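Local coordinates for protein muconate cycloisomerase (Azorhizobium caulinodans, PDB 3MY9) that belongs to the enolase superfamily, with a capping N-terminal domain and a TIM-barrel-like domain that holds a magnesium ion at the C-terminal end of its strands, at residues F198-T203 with I222-P227; D213-R218 with A239-P244; T243-D248 with A265-S270. All coordinates share one frame; numbering follows the deposited sequence.

Contact 1 (F198-T203 with I222-P227); sequences FNQALT and IEQPVP. With MG (magnesium ion), chain C.
Gln200 and Leu202 tie the loop after strand 193-197 to the chain leaving the neighbouring strand 222-223, at the C-terminal end of the TIM-barrel-like sheet. The loop opens with a type I' beta turn from Phe198 to Ala201. Backbone bonds do the joining: Gln200 N gives to Gln224 O (3.0 Å) and Leu202 N to Pro225 O (2.9 Å), after a weak bond from Phe198 N to Glu223 O. The Phe198 ring receives Ile222 at its edge, CD2 lying 3.8 Å from Ile222 CG2, while Leu202 CD1 sits over one ring face near the rim. Pro225 CB touches both Phe198 CD2 and Leu202 CD1. Among the polar side chains, Gln200 and Gln224 meet CG to CG with their amide planes 86° apart. Gln224 bends at chi2 (77°), which brings NE2 back to Val226 O at 2.9 Å; its OE1 accepts from Asp248 N. Glu223 runs out extended, OE2 binding magnesium at 2.2 Å beside Asp248, and OE1 forms a salt bridge with Lys166. From the facing loop, Asn199 OD1 accepts a hydrogen bond of 2.6 Å from a magnesium-bound water oxygen.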
loop_
_atom_site.group_PDB
_atom_site.type_symbol
_atom_site.label_atom_id
_atom_site.label_comp_id
_atom_site.label_asym_id
_atom_site.label_seq_id
_atom_site.Cartn_x
_atom_site.Cartn_y
_atom_site.Cartn_z
ATOM N N PHE A 198 -29.236 -6.223 -9.999
ATOM C CA PHE A 198 -28.991 -5.841 -11.405
ATOM C C PHE A 198 -28.599 -7.027 -12.309
ATOM O O PHE A 198 -28.392 -6.865 -13.486
ATOM C CB PHE A 198 -27.914 -4.757 -11.479
ATOM C CG PHE A 198 -28.397 -3.394 -11.075
ATOM C CD1 PHE A 198 -28.932 -2.542 -12.014
ATOM C CD2 PHE A 198 -28.314 -2.973 -9.751
ATOM C CE1 PHE A 198 -29.378 -1.270 -11.651
ATOM C CE2 PHE A 198 -28.771 -1.711 -9.378
ATOM C CZ PHE A 198 -29.309 -0.862 -10.334
ATOM N N ASN A 199 -28.498 -8.210 -11.731
ATOM C CA ASN A 199 -28.079 -9.438 -12.445
ATOM C C ASN A 199 -26.834 -9.225 -13.329
ATOM O O ASN A 199 -26.812 -9.572 -14.502
ATOM C CB ASN A 199 -29.285 -10.032 -13.176
ATOM C CG ASN A 199 -30.279 -10.713 -12.190
ATOM O OD1 ASN A 199 -29.966 -11.764 -11.598
ATOM N ND2 ASN A 199 -31.464 -10.103 -12.005
ATOM N N GLN A 200 -25.816 -8.594 -12.743
ATOM C CA GLN A 200 -24.543 -8.312 -13.436
ATOM C C GLN A 200 -24.671 -7.473 -14.721
ATOM O O GLN A 200 -23.717 -7.412 -15.504
ATOM C CB GLN A 200 -23.832 -9.624 -13.811
ATOM C CG GLN A 200 -23.722 -10.650 -12.686
ATOM C CD GLN A 200 -23.021 -11.936 -13.165
ATOM O OE1 GLN A 200 -21.797 -11.980 -13.314
ATOM N NE2 GLN A 200 -23.812 -12.977 -13.410
ATOM N N ALA A 201 -25.808 -6.817 -14.940
ATOM C CA ALA A 201 -26.069 -6.171 -16.225
ATOM C C ALA A 201 -25.364 -4.809 -16.399
ATOM O O ALA A 201 -25.285 -4.310 -17.499
ATOM C CB ALA A 201 -27.589 -6.014 -16.454
ATOM N N LEU A 202 -24.900 -4.188 -15.325
ATOM C CA LEU A 202 -24.236 -2.875 -15.446
ATOM C C LEU A 202 -22.782 -3.091 -15.849
ATOM O O LEU A 202 -22.223 -4.164 -15.620
ATOM C CB LEU A 202 -24.291 -2.108 -14.135
ATOM C CG LEU A 202 -25.705 -1.741 -13.674
ATOM C CD1 LEU A 202 -25.639 -0.748 -12.511
ATOM C CD2 LEU A 202 -26.558 -1.147 -14.869
ATOM N N THR A 203 -22.196 -2.100 -16.506
ATOM C CA THR A 203 -20.750 -2.070 -16.712
ATOM C C THR A 203 -20.121 -1.133 -15.693
ATOM O O THR A 203 -20.762 -0.201 -15.256
ATOM C CB THR A 203 -20.405 -1.595 -18.108
ATOM O OG1 THR A 203 -21.023 -0.329 -18.307
ATOM C CG2 THR A 203 -20.920 -2.595 -19.172
ATOM N N ILE A 222 -27.726 -4.117 -2.603
ATOM C CA ILE A 222 -27.749 -4.160 -4.068
ATOM C C ILE A 222 -26.874 -5.336 -4.500
ATOM O O ILE A 222 -25.713 -5.429 -4.098
ATOM C CB ILE A 222 -27.210 -2.868 -4.653
ATOM C CG1 ILE A 222 -28.129 -1.685 -4.266
ATOM C CG2 ILE A 222 -27.072 -2.989 -6.161
ATOM C CD1 ILE A 222 -27.541 -0.338 -4.591
ATOM N N GLU A 223 -27.448 -6.269 -5.253
ATOM C CA GLU A 223 -26.730 -7.497 -5.623
ATOM C C GLU A 223 -25.958 -7.396 -6.931
ATOM O O GLU A 223 -26.516 -7.026 -7.971
ATOM C CB GLU A 223 -27.698 -8.698 -5.658
ATOM C CG GLU A 223 -27.089 -10.002 -6.168
ATOM C CD GLU A 223 -27.964 -11.234 -5.868
ATOM O OE1 GLU A 223 -29.017 -11.110 -5.202
ATOM O OE2 GLU A 223 -27.609 -12.330 -6.326
ATOM N N GLN A 224 -24.661 -7.699 -6.836
ATOM C CA GLN A 224 -23.736 -7.893 -7.952
ATOM C C GLN A 224 -24.103 -7.081 -9.206
ATOM O O GLN A 224 -24.511 -7.631 -10.227
ATOM C CB GLN A 224 -23.657 -9.420 -8.261
ATOM C CG GLN A 224 -22.532 -9.871 -9.165
ATOM C CD GLN A 224 -21.180 -9.916 -8.424
ATOM O OE1 GLN A 224 -21.116 -10.384 -7.294
ATOM N NE2 GLN A 224 -20.112 -9.426 -9.060
ATOM N N PRO A 225 -23.907 -5.762 -9.141
ATOM C CA PRO A 225 -24.310 -4.942 -10.274
ATOM C C PRO A 225 -23.486 -5.171 -11.553
ATOM O O PRO A 225 -24.005 -4.949 -12.642
ATOM C CB PRO A 225 -24.167 -3.503 -9.749
ATOM C CG PRO A 225 -23.228 -3.605 -8.529
ATOM C CD PRO A 225 -23.538 -4.959 -7.954
ATOM N N VAL A 226 -22.248 -5.649 -11.412
ATOM C CA VAL A 226 -21.328 -5.890 -12.540
ATOM C C VAL A 226 -20.827 -7.351 -12.490
ATOM O O VAL A 226 -21.000 -7.998 -11.481
ATOM C CB VAL A 226 -20.142 -4.909 -12.518
ATOM C CG1 VAL A 226 -20.652 -3.405 -12.603
ATOM C CG2 VAL A 226 -19.232 -5.140 -11.262
ATOM N N PRO A 227 -20.263 -7.874 -13.599
ATOM C CA PRO A 227 -19.745 -9.235 -13.627
ATOM C C PRO A 227 -18.618 -9.500 -12.624
ATOM O O PRO A 227 -17.976 -8.547 -12.119
ATOM C CB PRO A 227 -19.184 -9.395 -15.051
ATOM C CG PRO A 227 -19.927 -8.381 -15.879
ATOM C CD PRO A 227 -20.323 -7.272 -14.950
HETATM MG MG MG C . -27.381 -13.377 -8.233
HETATM O O HOH W 1 -28.797 -12.377 -9.331
HETATM O O HOH W 2 -27.031 -14.510 -9.901
HETATM O O HOH W 3 -26.010 -12.044 -9.197
HETATM O O HOH W 4 -28.957 -14.939 -7.772
#

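Contact 2 (D213-R218 with A239-P244); sequences DVDAFR and AALDTP. With MG (magnesium ion), chain B; GOL (glycerol), chain D.
Asp215, late in helix 207-215, reaches across to Leu241, Asp242 and Thr243 in the turn that follows helix 231-240. The two helices belong to successive beta-alpha units of the barrel domain, and the contact joins their C-terminal ends; a type I beta turn from Asp215 to Arg218 carries the first chain onward. Along the second segment, the helix ends with Ala240, whose O lies 3.2 Å from C1 of a bound glycerol, probably from the crystallisation liquor. Leu241 is the first residue to leave helical geometry. Its carbonyl turns to a magnesium ion, with O binding the metal at 2.1 Å together with Ala238 O and four waters, while its CD2 packs 3.9 Å from Asp215 CB. Asp242 comes next: its N gives an almost straight bond (173°) to glycerol O1 at 3.0 Å, and O1 in turn donates to Asp215 OD2, so the glycerol bridges the two segments. The carboxylates of Asp215 and Asp242 would be expected to repel; in a second subunit Lys209 forms a salt bridge with Asp215 OD2 and Arg212 with Asp242 OD2, which probably offsets this. Thr243 makes the direct polar link. Its OG1 stands beside its own backbone N (chi1 -62°), which turns O-H and N-H toward the same oxygen of Asp215, a double grip that restrains the carboxylate's rotation. Thr243 N meets Asp215 OD1 at 3.0 Å, nearly in line with the C-O bond. Thr243 OG1 approaches that OD1 on its anti side, 34° out of the carboxylate plane, at a short 2.5 Å.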
loop_
_atom_site.group_PDB
_atom_site.type_symbol
_atom_site.label_atom_id
_atom_site.label_comp_id
_atom_site.label_asym_id
_atom_site.label_seq_id
_atom_site.Cartn_x
_atom_site.Cartn_y
_atom_site.Cartn_z
ATOM N N ASP A 213 -28.395 6.733 -7.794
ATOM C CA ASP A 213 -29.815 7.042 -7.840
ATOM C C ASP A 213 -30.646 6.042 -6.985
ATOM O O ASP A 213 -31.567 6.437 -6.251
ATOM C CB ASP A 213 -30.336 7.020 -9.278
ATOM C CG ASP A 213 -29.846 8.216 -10.132
ATOM O OD1 ASP A 213 -29.291 9.190 -9.583
ATOM O OD2 ASP A 213 -30.004 8.142 -11.371
ATOM N N VAL A 214 -30.340 4.747 -7.080
ATOM C CA VAL A 214 -31.173 3.760 -6.388
ATOM C C VAL A 214 -30.752 3.659 -4.907
ATOM O O VAL A 214 -31.558 3.323 -4.049
ATOM C CB VAL A 214 -31.187 2.398 -7.078
ATOM C CG1 VAL A 214 -31.706 2.520 -8.549
ATOM C CG2 VAL A 214 -29.870 1.745 -6.984
ATOM N N ASP A 215 -29.506 4.031 -4.610
ATOM C CA ASP A 215 -29.034 4.155 -3.228
ATOM C C ASP A 215 -29.853 5.147 -2.382
ATOM O O ASP A 215 -29.927 4.974 -1.166
ATOM C CB ASP A 215 -27.523 4.480 -3.184
ATOM C CG ASP A 215 -27.045 4.929 -1.781
ATOM O OD1 ASP A 215 -26.681 4.055 -0.930
ATOM O OD2 ASP A 215 -27.026 6.164 -1.536
ATOM N N ALA A 216 -30.528 6.122 -3.004
ATOM C CA ALA A 216 -31.339 7.122 -2.251
ATOM C C ALA A 216 -32.592 6.504 -1.647
ATOM O O ALA A 216 -33.182 7.065 -0.709
ATOM C CB ALA A 216 -31.727 8.337 -3.140
ATOM N N PHE A 217 -33.000 5.340 -2.163
ATOM C CA PHE A 217 -34.158 4.639 -1.633
ATOM C C PHE A 217 -33.789 3.660 -0.519
ATOM O O PHE A 217 -34.651 2.924 -0.001
ATOM C CB PHE A 217 -34.846 3.934 -2.790
ATOM C CG PHE A 217 -35.408 4.899 -3.798
ATOM C CD1 PHE A 217 -36.656 5.465 -3.600
ATOM C CD2 PHE A 217 -34.666 5.304 -4.877
ATOM C CE1 PHE A 217 -37.165 6.395 -4.504
ATOM C CE2 PHE A 217 -35.164 6.222 -5.792
ATOM C CZ PHE A 217 -36.415 6.768 -5.601
ATOM N N ARG A 218 -32.493 3.626 -0.182
ATOM C CA ARG A 218 -31.986 2.841 0.950
ATOM C C ARG A 218 -32.319 1.379 0.871
ATOM O O ARG A 218 -32.789 0.808 1.831
ATOM C CB ARG A 218 -32.501 3.403 2.290
ATOM C CG ARG A 218 -32.157 4.870 2.456
ATOM C CD ARG A 218 -32.418 5.380 3.867
ATOM N NE ARG A 218 -31.949 6.764 3.977
ATOM C CZ ARG A 218 -31.511 7.343 5.098
ATOM N NH1 ARG A 218 -31.458 6.684 6.242
ATOM N NH2 ARG A 218 -31.103 8.603 5.060
ATOM N N ALA A 239 -17.160 1.454 -1.576
ATOM C CA ALA A 239 -16.537 2.629 -0.930
ATOM C C ALA A 239 -17.359 3.887 -1.090
ATOM O O ALA A 239 -17.405 4.670 -0.179
ATOM C CB ALA A 239 -15.024 2.883 -1.411
ATOM N N ALA A 240 -17.993 4.098 -2.239
ATOM C CA ALA A 240 -18.756 5.360 -2.472
ATOM C C ALA A 240 -20.171 5.328 -1.878
ATOM O O ALA A 240 -20.767 6.394 -1.604
ATOM C CB ALA A 240 -18.841 5.651 -3.954
ATOM N N LEU A 241 -20.727 4.126 -1.691
ATOM C CA LEU A 241 -22.130 4.037 -1.327
ATOM C C LEU A 241 -22.370 3.509 0.065
ATOM O O LEU A 241 -21.738 2.532 0.516
ATOM C CB LEU A 241 -22.897 3.216 -2.361
ATOM C CG LEU A 241 -22.836 3.725 -3.814
ATOM C CD1 LEU A 241 -23.185 2.647 -4.800
ATOM C CD2 LEU A 241 -23.733 4.909 -3.987
ATOM N N ASP A 242 -23.315 4.159 0.743
ATOM C CA ASP A 242 -23.826 3.705 2.016
ATOM C C ASP A 242 -24.523 2.342 1.938
ATOM O O ASP A 242 -24.334 1.498 2.802
ATOM C CB ASP A 242 -24.823 4.731 2.578
ATOM C CG ASP A 242 -24.168 6.073 2.966
ATOM O OD1 ASP A 242 -22.921 6.242 2.867
ATOM O OD2 ASP A 242 -24.937 6.959 3.402
ATOM N N THR A 243 -25.365 2.167 0.917
ATOM C CA THR A 243 -26.036 0.899 0.673
ATOM C C THR A 243 -25.075 -0.283 0.540
ATOM O O THR A 243 -24.126 -0.218 -0.212
ATOM C CB THR A 243 -26.889 0.924 -0.624
ATOM O OG1 THR A 243 -27.902 1.915 -0.494
ATOM C CG2 THR A 243 -27.532 -0.448 -0.857
ATOM N N PRO A 244 -25.328 -1.369 1.277
ATOM C CA PRO A 244 -24.471 -2.551 1.146
ATOM C C PRO A 244 -24.476 -3.135 -0.286
ATOM O O PRO A 244 -25.520 -3.220 -0.925
ATOM C CB PRO A 244 -25.098 -3.531 2.133
ATOM C CG PRO A 244 -25.619 -2.623 3.241
ATOM C CD PRO A 244 -26.243 -1.479 2.434
HETATM MG MG MG B . -20.343 1.177 1.225
HETATM C C1 GOL D . -23.519 7.519 -0.484
HETATM O O1 GOL D . -24.612 6.658 -0.245
HETATM C C2 GOL D . -23.784 8.875 0.143
HETATM O O2 GOL D . -25.124 9.253 -0.050
HETATM C C3 GOL D . -22.818 9.911 -0.419
HETATM O O3 GOL D . -23.489 11.113 -0.728
HETATM O O HOH W 5 -21.772 0.769 2.839
HETATM O O HOH W 6 -21.423 -0.322 0.181
HETATM O O HOH W 7 -19.662 2.646 2.379
HETATM O O HOH W 8 -19.178 -0.374 2.129
#

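Contact 3 (T243-D248 with A265-S270). With MG (magnesium ion), chain C.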
loop_
_atom_site.group_PDB
_atom_site.type_symbol
_atom_site.label_atom_id
_atom_site.label_comp_id
_atom_site.label_asym_id
_atom_site.label_seq_id
_atom_site.Cartn_x
_atom_site.Cartn_y
_atom_site.Cartn_z
ATOM N N THR A 243 -25.365 2.167 0.917
ATOM C CA THR A 243 -26.036 0.899 0.673
ATOM C C THR A 243 -25.075 -0.283 0.540
ATOM O O THR A 243 -24.126 -0.218 -0.212
ATOM C CB THR A 243 -26.889 0.924 -0.624
ATOM O OG1 THR A 243 -27.902 1.915 -0.494
ATOM C CG2 THR A 243 -27.532 -0.448 -0.857
ATOM N N PRO A 244 -25.328 -1.369 1.277
ATOM C CA PRO A 244 -24.471 -2.551 1.146
ATOM C C PRO A 244 -24.476 -3.135 -0.286
ATOM O O PRO A 244 -25.520 -3.220 -0.925
ATOM C CB PRO A 244 -25.098 -3.531 2.133
ATOM C CG PRO A 244 -25.619 -2.623 3.241
ATOM C CD PRO A 244 -26.243 -1.479 2.434
ATOM N N ILE A 245 -23.303 -3.494 -0.772
ATOM C CA ILE A 245 -23.165 -4.194 -2.007
ATOM C C ILE A 245 -22.987 -5.666 -1.686
ATOM O O ILE A 245 -22.108 -6.016 -0.918
ATOM C CB ILE A 245 -21.954 -3.701 -2.770
ATOM C CG1 ILE A 245 -22.089 -2.205 -3.128
ATOM C CG2 ILE A 245 -21.754 -4.544 -4.043
ATOM C CD1 ILE A 245 -23.165 -1.936 -4.176
ATOM N N LEU A 246 -23.768 -6.537 -2.327
ATOM C CA LEU A 246 -23.669 -7.975 -2.054
ATOM C C LEU A 246 -23.002 -8.670 -3.220
ATOM O O LEU A 246 -23.374 -8.464 -4.379
ATOM C CB LEU A 246 -25.055 -8.545 -1.748
ATOM C CG LEU A 246 -25.633 -9.995 -1.746
ATOM C CD1 LEU A 246 -25.054 -10.959 -2.796
ATOM C CD2 LEU A 246 -25.710 -10.635 -0.365
ATOM N N ALA A 247 -22.013 -9.492 -2.911
ATOM C CA ALA A 247 -21.321 -10.265 -3.929
ATOM C C ALA A 247 -22.065 -11.568 -4.137
ATOM O O ALA A 247 -22.427 -12.245 -3.164
ATOM C CB ALA A 247 -19.903 -10.537 -3.521
ATOM N N ASP A 248 -22.318 -11.905 -5.406
ATOM C CA ASP A 248 -22.848 -13.209 -5.745
ATOM C C ASP A 248 -21.803 -13.934 -6.582
ATOM O O ASP A 248 -20.985 -14.686 -6.027
ATOM C CB ASP A 248 -24.217 -13.098 -6.440
ATOM C CG ASP A 248 -24.847 -14.470 -6.746
ATOM O OD1 ASP A 248 -24.261 -15.519 -6.370
ATOM O OD2 ASP A 248 -25.924 -14.485 -7.392
ATOM N N ALA A 265 -14.383 -5.535 -1.319
ATOM C CA ALA A 265 -15.132 -5.469 -2.562
ATOM C C ALA A 265 -16.645 -5.727 -2.379
ATOM O O ALA A 265 -17.399 -5.594 -3.318
ATOM C CB ALA A 265 -14.521 -6.449 -3.552
ATOM N N ALA A 266 -17.089 -6.094 -1.171
ATOM C CA ALA A 266 -18.530 -6.317 -0.909
ATOM C C ALA A 266 -18.822 -6.201 0.587
ATOM O O ALA A 266 -17.943 -6.364 1.367
ATOM C CB ALA A 266 -19.003 -7.688 -1.419
ATOM N N ASP A 267 -20.076 -5.943 0.941
ATOM C CA ASP A 267 -20.504 -5.818 2.318
ATOM C C ASP A 267 -21.249 -7.064 2.814
ATOM O O ASP A 267 -21.566 -7.146 4.003
ATOM C CB ASP A 267 -21.422 -4.595 2.460
ATOM C CG ASP A 267 -20.786 -3.332 1.926
ATOM O OD1 ASP A 267 -19.793 -2.888 2.517
ATOM O OD2 ASP A 267 -21.235 -2.819 0.879
ATOM N N ALA A 268 -21.553 -7.995 1.906
ATOM C CA ALA A 268 -22.374 -9.204 2.194
ATOM C C ALA A 268 -22.142 -10.158 1.032
ATOM O O ALA A 268 -21.701 -9.726 -0.035
ATOM C CB ALA A 268 -23.883 -8.867 2.305
ATOM N N ILE A 269 -22.360 -11.451 1.259
ATOM C CA ILE A 269 -22.148 -12.450 0.216
ATOM C C ILE A 269 -23.346 -13.394 0.144
ATOM O O ILE A 269 -24.011 -13.638 1.144
ATOM C CB ILE A 269 -20.873 -13.261 0.450
ATOM C CG1 ILE A 269 -21.000 -14.130 1.714
ATOM C CG2 ILE A 269 -19.620 -12.354 0.519
ATOM C CD1 ILE A 269 -19.871 -15.045 1.906
ATOM N N SER A 270 -23.642 -13.919 -1.035
ATOM C CA SER A 270 -24.624 -15.004 -1.127
ATOM C C SER A 270 -23.862 -16.312 -1.103
ATOM O O SER A 270 -22.890 -16.462 -1.815
ATOM C CB SER A 270 -25.436 -14.909 -2.405
ATOM O OG SER A 270 -24.534 -14.848 -3.495
HETATM MG MG MG C . -27.381 -13.377 -8.233
HETATM O O HOH W 6 -21.423 -0.322 0.181
HETATM O O HOH W 2 -27.031 -14.510 -9.901
HETATM O O HOH W 3 -26.010 -12.044 -9.197
HETATM O O HOH W 1 -28.797 -12.377 -9.331
HETATM O O HOH W 4 -28.957 -14.939 -7.772
#
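Leu246 and Ala268 put their side chains on one face of two adjacent parallel barrel strands, 245-247 and 268-270, while Ala247 and Ile269 point to the other. On the first face Leu246 CD2 lies 3.7 Å from Ala268 CB, and its CD1 extends to Ser270. Ala247 CB meets, tip to tip at 3.7 Å, CB of Ala266 in the loop before strand 268-270. The sheet bonds are Ala247 N to Ala268 O and Ser270 N to Ala247 O. Helix 254-263 connects the strands as a beta-alpha-beta unit.

At the entrance to the strands, Asp267 points toward the other segment, its CG beside the backbone N (chi1 -54°). OD2 accepts from Ile245 N through its anti lone pair, at 2.7 Å. The bond is nearly straight (170°). Asp267 N gives back to Ile245 O. At the far end Asp248 CG is anti to its backbone N (chi1 -177°); OD2 binds magnesium at 2.0 Å, and OD1 pairs with Lys272. Asp267 OD2 also accepts, at 2.6 Å, from a water oxygen bound to a second magnesium ion, held by Leu241 O. A backbone N-H and a metal-polarised water at one oxygen would favour a negatively charged Asp267.

The three contacts join successive beta-alpha units of the barrel, with the segments of contacts 1 and 2 alternating along the chain. Ile222 of contact 1 makes two probable hydrogen bonds: its N pairs with O of Pro244 (2.9 Å), a residue shared by contacts 2 and 3, and its O with Leu246 N of contact 3 (2.9 Å). Contacts 1 and 3, with centres 11 Å apart, supply Glu223 and Asp248 to one magnesium. Contacts 2 and 3 also share Thr243, and one water bound to the other magnesium links them. The two magnesium ions stand 18.7 Å apart, toward opposite ends of strand 245-247, and another subunit, a second copy of the protein, packs against contacts 2 and 3.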